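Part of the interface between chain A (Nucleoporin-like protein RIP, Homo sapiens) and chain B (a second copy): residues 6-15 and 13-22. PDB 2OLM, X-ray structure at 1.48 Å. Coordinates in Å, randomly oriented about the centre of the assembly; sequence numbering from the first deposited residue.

Chain A 6-15: RKQEEKHLKM
Chain B, residues 13-22: LKMLRDMTGL

Residues 6-15 of chain A are helical throughout, and the helix runs on beyond both ends of the stretch. Phi lies between -51° and -73°, psi between -32° and -50°. Backbone i to i+4 hydrogen bonds run from E10(A) N to R6(A) O, 2.9 Å, through to M15(A) N to K11(A) O, 2.9 Å. Chain B is already helical at residue 13, in a helix that begins earlier in the chain, and enters a loop by L22(B), whose psi is 140°. Near this end G21(B), at -88°/-10°, makes only a weak bond from its N to R17(B) O, 3.4 Å. L22(B) N bonds to M19(B) O at 3.1 Å.

The two helices are nearly antiparallel, with 164° between their directions and a signed crossing angle of -164°. Their axes approach to 8.1 Å. Two close pairs set the register: K14(A) CA to K14(B) CA is 4.8 Å, and K7(A) CA to G21(B) CA is 5.0 Å. The stretches bury 475 Å² together.

E10(A) points toward chain B with chi1 and chi2 both m (-60°, -55°) and chi3 -52°. Its OE1 accepts two hydrogen bonds. T20(B) OG1 donates to E10(A) OE1 at 2.7 Å, with the threonine chi1 in p. R17(B) NH1 donates to E10(A) OE1 at 2.9 Å; this bond is part of a salt bridge, so charge reinforces it. The backbone of G21(B) packs against this side chain: G21(B) CA lies 3.7 Å from E10(A) CB. An ideal CB on G21(B) would be 3.4 Å from E10(A) CB, a tight fit.

R17(B) also points toward its partner. Its chi angles are m, m, t and -168° (-65°, -66°, 173°, -168°). The acid oxygen of E10(A) meets the guanidinium at its edge, near the plane, where the N-H groups point. L13(A) covers one face, with L13(A) CD1 3.7 Å from R17(B) NE. This leucine has chi1 m and chi2 t. The hydrogen-bonding edge meets a carboxylate, while the flat face, which has no N-H pointing out of it, takes a methyl group.

K14(A) is fully extended, with all four chi angles t. It starts sideways and reaches D18(B), where K14(A) NZ donates to D18(B) OD1 at 2.9 Å in a second salt bridge. D18(B) has chi1 t and chi2 83°. The aliphatic part of K14(A) packs on R17(B): K14(A) CB lies 3.9 Å from R17(B) CB. K14(B) has the same all-t rotamer. K14(A) O lies 3.8 Å from K14(B) CG, and K14(A) CG lies 4.0 Å from K14(B) CG. The NZ of K14(B) is hydrogen-bonded elsewhere in the structure.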

# COMPACT_ATOMS: atom_id res chain seq x y z
N ARG A 6 0.02 12.10 -7.81
CA ARG A 6 -0.34 11.44 -6.55
C ARG A 6 -1.69 10.72 -6.63
O ARG A 6 -1.80 9.59 -6.21
CB ARG A 6 -0.32 12.43 -5.36
CG ARG A 6 1.00 12.47 -4.63
CD ARG A 6 1.15 13.71 -3.72
NE ARG A 6 2.52 14.24 -3.73
CZ ARG A 6 2.84 15.53 -3.61
NH1 ARG A 6 1.91 16.47 -3.47
NH2 ARG A 6 4.13 15.90 -3.62
N LYS A 7 -2.72 11.37 -7.18
CA LYS A 7 -4.06 10.81 -7.24
C LYS A 7 -4.06 9.45 -7.98
O LYS A 7 -4.62 8.47 -7.50
CB LYS A 7 -5.01 11.78 -7.93
CG LYS A 7 -6.43 11.31 -8.04
CD LYS A 7 -7.26 12.34 -8.84
CE LYS A 7 -8.50 11.74 -9.40
NZ LYS A 7 -9.33 11.13 -8.37
N GLN A 8 -3.46 9.42 -9.15
CA GLN A 8 -3.38 8.17 -9.93
C GLN A 8 -2.53 7.12 -9.25
O GLN A 8 -2.90 5.92 -9.24
CB GLN A 8 -2.81 8.45 -11.34
CG GLN A 8 -3.74 9.27 -12.19
CD GLN A 8 -5.15 8.72 -12.17
OE1 GLN A 8 -5.38 7.57 -12.56
NE2 GLN A 8 -6.10 9.53 -11.68
N GLU A 9 -1.41 7.53 -8.67
CA GLU A 9 -0.53 6.62 -7.91
C GLU A 9 -1.28 5.96 -6.76
O GLU A 9 -1.17 4.75 -6.56
CB GLU A 9 0.72 7.33 -7.38
CG GLU A 9 1.71 7.65 -8.49
CD GLU A 9 2.92 8.39 -8.00
OE1 GLU A 9 2.94 8.86 -6.84
OE2 GLU A 9 3.88 8.53 -8.80
N GLU A 10 -2.03 6.73 -5.97
CA GLU A 10 -2.71 6.15 -4.84
C GLU A 10 -3.89 5.29 -5.27
O GLU A 10 -4.18 4.27 -4.66
CB GLU A 10 -3.17 7.24 -3.87
CG GLU A 10 -2.01 8.06 -3.31
CD GLU A 10 -0.93 7.25 -2.65
OE1 GLU A 10 -1.25 6.44 -1.78
OE2 GLU A 10 0.25 7.39 -3.03
N LYS A 11 -4.54 5.66 -6.37
CA LYS A 11 -5.61 4.84 -6.95
C LYS A 11 -5.09 3.48 -7.34
O LYS A 11 -5.72 2.45 -7.06
CB LYS A 11 -6.22 5.54 -8.17
CG LYS A 11 -7.41 4.81 -8.79
CD LYS A 11 -7.90 5.50 -10.07
N HIS A 12 -3.92 3.47 -7.95
CA HIS A 12 -3.33 2.20 -8.37
C HIS A 12 -2.98 1.30 -7.17
O HIS A 12 -3.16 0.06 -7.20
CB HIS A 12 -2.11 2.44 -9.24
CG HIS A 12 -2.42 3.07 -10.56
ND1 HIS A 12 -1.53 3.87 -11.22
CD2 HIS A 12 -3.55 3.06 -11.31
CE1 HIS A 12 -2.07 4.32 -12.33
NE2 HIS A 12 -3.29 3.82 -12.43
N LEU A 13 -2.51 1.92 -6.09
CA LEU A 13 -2.20 1.17 -4.88
C LEU A 13 -3.49 0.66 -4.22
O LEU A 13 -3.53 -0.45 -3.69
CB LEU A 13 -1.43 2.04 -3.89
CG LEU A 13 -0.00 2.39 -4.31
CD1 LEU A 13 0.63 3.30 -3.25
CD2 LEU A 13 0.82 1.10 -4.49
N LYS A 14 -4.56 1.44 -4.27
CA LYS A 14 -5.84 0.94 -3.76
C LYS A 14 -6.30 -0.31 -4.56
O LYS A 14 -6.70 -1.35 -3.99
CB LYS A 14 -6.89 2.06 -3.81
CG LYS A 14 -8.27 1.61 -3.31
CD LYS A 14 -9.38 2.68 -3.49
CE LYS A 14 -10.75 2.07 -3.14
NZ LYS A 14 -11.95 2.94 -3.52
N MET A 15 -6.18 -0.19 -5.88
CA MET A 15 -6.52 -1.32 -6.78
C MET A 15 -5.64 -2.54 -6.52
O MET A 15 -6.12 -3.65 -6.47
CB MET A 15 -6.40 -0.87 -8.24
CG MET A 15 -7.42 0.13 -8.66
SD MET A 15 -6.99 1.04 -10.18
CE MET A 15 -7.61 -0.06 -11.48
N LEU B 13 -5.08 -1.85 4.22
CA LEU B 13 -4.23 -1.11 3.30
C LEU B 13 -5.06 -0.58 2.13
O LEU B 13 -4.83 0.52 1.64
CB LEU B 13 -3.10 -2.00 2.78
CG LEU B 13 -2.04 -2.37 3.81
CD1 LEU B 13 -1.00 -3.29 3.16
CD2 LEU B 13 -1.37 -1.10 4.35
N LYS B 14 -6.04 -1.35 1.67
CA LYS B 14 -6.93 -0.83 0.62
C LYS B 14 -7.69 0.44 1.13
O LYS B 14 -7.76 1.48 0.44
CB LYS B 14 -7.90 -1.93 0.17
CG LYS B 14 -8.88 -1.46 -0.90
CD LYS B 14 -9.97 -2.50 -1.26
CE LYS B 14 -11.01 -1.87 -2.20
NZ LYS B 14 -12.27 -2.72 -2.43
N MET B 15 -8.20 0.33 2.35
CA MET B 15 -8.90 1.46 2.99
C MET B 15 -7.97 2.66 3.17
O MET B 15 -8.35 3.79 2.92
CB MET B 15 -9.47 1.01 4.34
CG MET B 15 -10.59 0.03 4.24
SD MET B 15 -10.93 -0.88 5.78
CE MET B 15 -12.06 0.24 6.65
N LEU B 16 -6.74 2.40 3.56
CA LEU B 16 -5.72 3.43 3.72
C LEU B 16 -5.43 4.16 2.42
O LEU B 16 -5.37 5.40 2.34
CB LEU B 16 -4.45 2.78 4.30
CG LEU B 16 -3.29 3.70 4.57
CD1 LEU B 16 -3.69 4.75 5.64
CD2 LEU B 16 -2.10 2.85 5.05
N ARG B 17 -5.28 3.39 1.34
CA ARG B 17 -4.99 3.99 0.03
C ARG B 17 -6.18 4.71 -0.61
O ARG B 17 -6.00 5.63 -1.42
CB ARG B 17 -4.41 2.92 -0.88
CG ARG B 17 -3.07 2.38 -0.40
CD ARG B 17 -1.96 3.41 -0.44
NE ARG B 17 -0.74 2.90 0.18
CZ ARG B 17 0.30 3.66 0.49
NH1 ARG B 17 0.26 4.94 0.22
NH2 ARG B 17 1.36 3.15 1.05
N ASP B 18 -7.40 4.32 -0.24
CA ASP B 18 -8.58 5.11 -0.54
C ASP B 18 -8.40 6.51 0.07
O ASP B 18 -8.65 7.51 -0.59
CB ASP B 18 -9.84 4.43 -0.05
CG ASP B 18 -11.11 5.19 -0.41
OD1 ASP B 18 -11.60 5.05 -1.56
OD2 ASP B 18 -11.61 5.95 0.46
N MET B 19 -7.93 6.57 1.32
CA MET B 19 -7.78 7.85 1.99
C MET B 19 -6.60 8.62 1.49
O MET B 19 -6.68 9.84 1.31
CB MET B 19 -7.62 7.64 3.49
CG MET B 19 -8.93 7.33 4.19
SD MET B 19 -8.76 7.15 5.98
CE MET B 19 -8.14 5.47 6.08
N THR B 20 -5.47 7.96 1.20
CA THR B 20 -4.29 8.72 0.80
C THR B 20 -4.45 9.40 -0.55
O THR B 20 -3.68 10.32 -0.87
CB THR B 20 -3.03 7.89 0.79
OG1 THR B 20 -3.27 6.75 -0.05
CG2 THR B 20 -2.63 7.43 2.18
N GLY B 21 -5.42 8.94 -1.33
CA GLY B 21 -5.71 9.56 -2.64
C GLY B 21 -6.69 10.73 -2.60
O GLY B 21 -6.84 11.42 -3.61
N LEU B 22 -7.35 10.96 -1.46
CA LEU B 22 -8.28 12.11 -1.34
C LEU B 22 -7.48 13.42 -1.43
O LEU B 22 -6.39 13.51 -0.89
CB LEU B 22 -9.05 12.04 -0.03
CG LEU B 22 -9.94 10.82 0.11
CD1 LEU B 22 -10.55 10.66 1.52
CD2 LEU B 22 -11.06 10.87 -0.99